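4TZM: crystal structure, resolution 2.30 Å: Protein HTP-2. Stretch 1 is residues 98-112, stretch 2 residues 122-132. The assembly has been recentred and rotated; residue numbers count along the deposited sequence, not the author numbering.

Stretch 1 98-112: DATKDGFLKEISLVV
Stretch 2 122-132: IEVFSMKFIYF

Strands 105-112 and 123-132 run antiparallel, their N-to-C directions 171° apart and their axes 4.5 Å apart at closest; 899 Å² is buried between the stretches. Backbone angles are extended throughout the pairing, except at Lys-106 (-89/-49). Hydrogen-bonded pairs (Glu-123 with Val-112, Phe-125 with Leu-110, Met-127 with Ile-108) alternate with non-hydrogen-bonded ones (Val-124 with Val-111, Ser-126 with Ser-109, Lys-128 with Glu-107); side chains of the first set lie on one face of the sheet, those of the second on the other.

Ile-122 (-106/-13; chi1 p, chi2 t) precedes the strand; its N donates to Val-112 O at 2.8 Å. Val-112 O also receives a weak bond from Glu-123 N (3.4 Å, 148°), while Val-112 N donates to Glu-123 O at 2.8 Å. Val-124 (chi1 t) faces Val-111 (t), CG2 to CG2 4.3 Å. Phe-125 (-111/111; m, chi2 84°) pairs with Leu-110 (t, p) through two bonds, Leu-110 N to Phe-125 O at 2.8 Å and Phe-125 N to Leu-110 O at 3.0 Å.

Ser-126 (p) lies across from Ser-109 (m) with CA atoms 4.2 Å apart; Ser-109 OG approaches Ser-126 CB to 3.1 Å. Met-127 (t, t, m) is bonded to Ile-108 (t, t) both ways, Ile-108 N to Met-127 O at 3.1 Å and Met-127 N to Ile-108 O at 3.0 Å. Lys-128 (m, t, t, t) pairs with Glu-107 (t, t, chi3 -9°), but Lys-128 NZ to Glu-107 OE1 is 4.3 Å, beyond a salt bridge.

Phe-129 N donates to Lys-106 O (2.8 Å, 158°). Its ring (m, chi2 88°) has Thr-100 CG2 over one face and Ile-108 CG2 at the edge, 4.0 Å from Phe-129 CE1. Ile-130 (m, t) points away.

Tyr-131 (m, chi2 -83°) points toward stretch 1: its OH donates to Leu-105 O at 2.6 Å, and Gly-103 CA sits over its ring, 3.9 Å from the centroid. Positive phi (84/34) would jam a CB at Gly-103 against the preceding carbonyl. Phe-132 (m, chi2 84°) is out of reach.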

# COMPACT_ATOMS: atom_id res chain seq x y z
N ASP A 98 -6.19 1.38 9.17
CA ASP A 98 -7.13 2.09 10.03
C ASP A 98 -6.54 3.40 10.53
O ASP A 98 -7.26 4.35 10.84
CB ASP A 98 -7.55 1.23 11.22
CG ASP A 98 -8.61 0.20 10.85
OD1 ASP A 98 -9.38 0.44 9.90
OD2 ASP A 98 -8.69 -0.85 11.53
N ALA A 99 -5.21 3.46 10.59
CA ALA A 99 -4.52 4.66 11.03
C ALA A 99 -4.58 5.80 10.01
O ALA A 99 -4.22 6.93 10.33
CB ALA A 99 -3.07 4.33 11.37
N THR A 100 -5.02 5.52 8.78
CA THR A 100 -5.17 6.61 7.81
C THR A 100 -6.46 7.38 8.07
O THR A 100 -6.60 8.53 7.64
CB THR A 100 -5.16 6.12 6.33
OG1 THR A 100 -6.32 5.32 6.07
CG2 THR A 100 -3.90 5.34 6.02
N LYS A 101 -7.41 6.76 8.77
CA LYS A 101 -8.64 7.45 9.15
C LYS A 101 -8.34 8.53 10.17
O LYS A 101 -8.83 9.66 10.05
CB LYS A 101 -9.67 6.47 9.70
CG LYS A 101 -10.12 5.45 8.69
CD LYS A 101 -11.25 4.60 9.20
CE LYS A 101 -11.84 3.80 8.06
NZ LYS A 101 -12.75 2.72 8.54
N ASP A 102 -7.54 8.18 11.17
CA ASP A 102 -7.10 9.15 12.16
C ASP A 102 -6.13 10.15 11.53
O ASP A 102 -5.99 11.27 12.00
CB ASP A 102 -6.44 8.44 13.34
CG ASP A 102 -7.32 7.37 13.96
OD1 ASP A 102 -8.11 6.74 13.22
OD2 ASP A 102 -7.22 7.16 15.19
N GLY A 103 -5.46 9.73 10.46
CA GLY A 103 -4.47 10.55 9.79
C GLY A 103 -3.10 10.49 10.44
O GLY A 103 -2.36 11.48 10.43
N PHE A 104 -2.76 9.33 10.99
CA PHE A 104 -1.55 9.20 11.81
C PHE A 104 -0.43 8.42 11.13
O PHE A 104 0.70 8.40 11.62
CB PHE A 104 -1.90 8.54 13.14
CG PHE A 104 -2.78 9.37 14.03
CD1 PHE A 104 -2.91 10.74 13.83
CD2 PHE A 104 -3.48 8.78 15.07
CE1 PHE A 104 -3.73 11.50 14.65
CE2 PHE A 104 -4.30 9.54 15.89
CZ PHE A 104 -4.42 10.90 15.68
N LEU A 105 -0.74 7.78 10.00
CA LEU A 105 0.24 6.95 9.31
C LEU A 105 0.97 7.71 8.21
O LEU A 105 0.36 8.20 7.27
CB LEU A 105 -0.44 5.71 8.71
CG LEU A 105 0.52 4.74 8.04
CD1 LEU A 105 1.41 4.08 9.08
CD2 LEU A 105 -0.24 3.70 7.23
N LYS A 106 2.30 7.79 8.34
CA LYS A 106 3.13 8.48 7.35
C LYS A 106 3.58 7.53 6.23
O LYS A 106 3.44 7.84 5.04
CB LYS A 106 4.36 9.10 8.03
CG LYS A 106 5.41 9.67 7.08
CD LYS A 106 4.91 10.91 6.35
CE LYS A 106 6.01 11.53 5.49
NZ LYS A 106 6.56 10.57 4.49
N GLU A 107 4.10 6.37 6.62
CA GLU A 107 4.61 5.39 5.67
C GLU A 107 4.52 3.98 6.24
O GLU A 107 4.88 3.76 7.39
CB GLU A 107 6.06 5.69 5.31
CG GLU A 107 6.73 4.59 4.50
CD GLU A 107 8.20 4.86 4.22
OE1 GLU A 107 8.68 5.97 4.50
OE2 GLU A 107 8.88 3.94 3.71
N ILE A 108 4.04 3.03 5.45
CA ILE A 108 4.18 1.63 5.81
C ILE A 108 5.03 0.91 4.76
O ILE A 108 4.79 1.03 3.56
CB ILE A 108 2.82 0.91 5.98
CG1 ILE A 108 3.04 -0.58 6.23
CG2 ILE A 108 1.92 1.14 4.77
CD1 ILE A 108 1.79 -1.35 6.57
N SER A 109 6.04 0.18 5.23
CA SER A 109 6.96 -0.48 4.32
C SER A 109 7.11 -1.96 4.60
O SER A 109 7.15 -2.40 5.76
CB SER A 109 8.34 0.20 4.39
OG SER A 109 8.29 1.50 3.83
N LEU A 110 7.17 -2.74 3.53
CA LEU A 110 7.57 -4.13 3.60
C LEU A 110 9.08 -4.20 3.46
O LEU A 110 9.63 -3.87 2.41
CB LEU A 110 6.89 -4.96 2.51
CG LEU A 110 7.38 -6.40 2.41
CD1 LEU A 110 7.31 -7.07 3.77
CD2 LEU A 110 6.58 -7.18 1.38
N VAL A 111 9.76 -4.61 4.53
CA VAL A 111 11.21 -4.54 4.58
C VAL A 111 11.86 -5.92 4.62
O VAL A 111 11.56 -6.74 5.49
CB VAL A 111 11.67 -3.73 5.82
CG1 VAL A 111 13.17 -3.82 5.99
CG2 VAL A 111 11.21 -2.29 5.70
N VAL A 112 12.76 -6.18 3.67
CA VAL A 112 13.45 -7.46 3.60
C VAL A 112 14.93 -7.31 3.97
O VAL A 112 15.64 -6.49 3.41
CB VAL A 112 13.34 -8.09 2.21
CG1 VAL A 112 13.99 -9.46 2.19
CG2 VAL A 112 11.88 -8.18 1.79
N ILE A 122 17.73 -5.10 2.20
CA ILE A 122 18.21 -5.49 0.88
C ILE A 122 17.10 -5.29 -0.15
O ILE A 122 17.34 -5.31 -1.35
CB ILE A 122 18.69 -6.96 0.86
CG1 ILE A 122 17.50 -7.92 1.00
CG2 ILE A 122 19.71 -7.21 1.96
CD1 ILE A 122 17.81 -9.35 0.58
N GLU A 123 15.88 -5.08 0.35
CA GLU A 123 14.73 -4.80 -0.50
C GLU A 123 13.61 -4.13 0.30
O GLU A 123 13.29 -4.56 1.40
CB GLU A 123 14.21 -6.08 -1.15
CG GLU A 123 13.04 -5.88 -2.10
CD GLU A 123 12.80 -7.07 -3.00
OE1 GLU A 123 13.57 -7.25 -3.97
OE2 GLU A 123 11.85 -7.84 -2.74
N VAL A 124 13.03 -3.06 -0.25
CA VAL A 124 11.95 -2.34 0.42
C VAL A 124 10.81 -1.99 -0.53
O VAL A 124 11.03 -1.43 -1.61
CB VAL A 124 12.46 -1.03 1.06
CG1 VAL A 124 11.29 -0.20 1.58
CG2 VAL A 124 13.44 -1.32 2.18
N PHE A 125 9.59 -2.32 -0.13
CA PHE A 125 8.40 -1.83 -0.81
C PHE A 125 7.67 -0.85 0.11
O PHE A 125 7.11 -1.25 1.13
CB PHE A 125 7.48 -2.98 -1.21
CG PHE A 125 7.95 -3.73 -2.43
CD1 PHE A 125 8.89 -4.74 -2.31
CD2 PHE A 125 7.45 -3.41 -3.68
CE1 PHE A 125 9.33 -5.43 -3.43
CE2 PHE A 125 7.89 -4.10 -4.81
CZ PHE A 125 8.83 -5.11 -4.68
N SER A 126 7.68 0.43 -0.25
CA SER A 126 7.17 1.47 0.63
C SER A 126 5.93 2.16 0.08
O SER A 126 5.81 2.40 -1.12
CB SER A 126 8.25 2.52 0.90
OG SER A 126 8.67 3.14 -0.30
N MET A 127 4.99 2.47 0.98
CA MET A 127 3.81 3.24 0.62
C MET A 127 3.70 4.46 1.53
O MET A 127 3.37 4.35 2.71
CB MET A 127 2.55 2.37 0.72
CG MET A 127 1.31 2.99 0.09
SD MET A 127 -0.11 1.88 -0.01
CE MET A 127 0.65 0.40 -0.67
N LYS A 128 3.99 5.64 0.97
CA LYS A 128 4.00 6.88 1.73
C LYS A 128 2.72 7.67 1.49
O LYS A 128 2.22 7.71 0.37
CB LYS A 128 5.22 7.73 1.38
CG LYS A 128 6.55 7.06 1.70
CD LYS A 128 7.72 7.86 1.15
CE LYS A 128 9.05 7.20 1.49
NZ LYS A 128 10.22 7.97 0.97
N PHE A 129 2.21 8.32 2.53
CA PHE A 129 0.90 8.93 2.46
C PHE A 129 0.92 10.45 2.57
O PHE A 129 1.85 11.04 3.13
CB PHE A 129 -0.01 8.32 3.54
CG PHE A 129 -0.33 6.87 3.31
CD1 PHE A 129 0.50 5.87 3.80
CD2 PHE A 129 -1.46 6.51 2.60
CE1 PHE A 129 0.21 4.53 3.57
CE2 PHE A 129 -1.77 5.17 2.37
CZ PHE A 129 -0.93 4.19 2.86
N ILE A 130 -0.10 11.08 2.00
CA ILE A 130 -0.33 12.51 2.14
C ILE A 130 -1.79 12.71 2.51
O ILE A 130 -2.67 12.09 1.91
CB ILE A 130 -0.01 13.29 0.85
CG1 ILE A 130 1.43 13.05 0.42
CG2 ILE A 130 -0.27 14.79 1.05
CD1 ILE A 130 1.78 13.66 -0.93
N TYR A 131 -2.04 13.56 3.49
CA TYR A 131 -3.40 13.82 3.93
C TYR A 131 -3.84 15.20 3.45
O TYR A 131 -3.05 16.15 3.46
CB TYR A 131 -3.49 13.69 5.45
CG TYR A 131 -3.15 12.29 5.91
CD1 TYR A 131 -4.12 11.29 5.91
CD2 TYR A 131 -1.87 11.95 6.32
CE1 TYR A 131 -3.82 10.01 6.31
CE2 TYR A 131 -1.56 10.66 6.72
CZ TYR A 131 -2.55 9.69 6.71
OH TYR A 131 -2.26 8.40 7.11
N PHE A 132 -5.08 15.32 3.00
CA PHE A 132 -5.59 16.60 2.52
C PHE A 132 -6.72 17.11 3.38
O PHE A 132 -7.42 16.34 4.05
CB PHE A 132 -6.06 16.49 1.07
CG PHE A 132 -4.96 16.22 0.08
CD1 PHE A 132 -4.52 14.92 -0.15
CD2 PHE A 132 -4.36 17.26 -0.62
CE1 PHE A 132 -3.51 14.67 -1.06
CE2 PHE A 132 -3.34 17.01 -1.53
CZ PHE A 132 -2.92 15.71 -1.75
O HOH W 1 4.64 11.54 1.93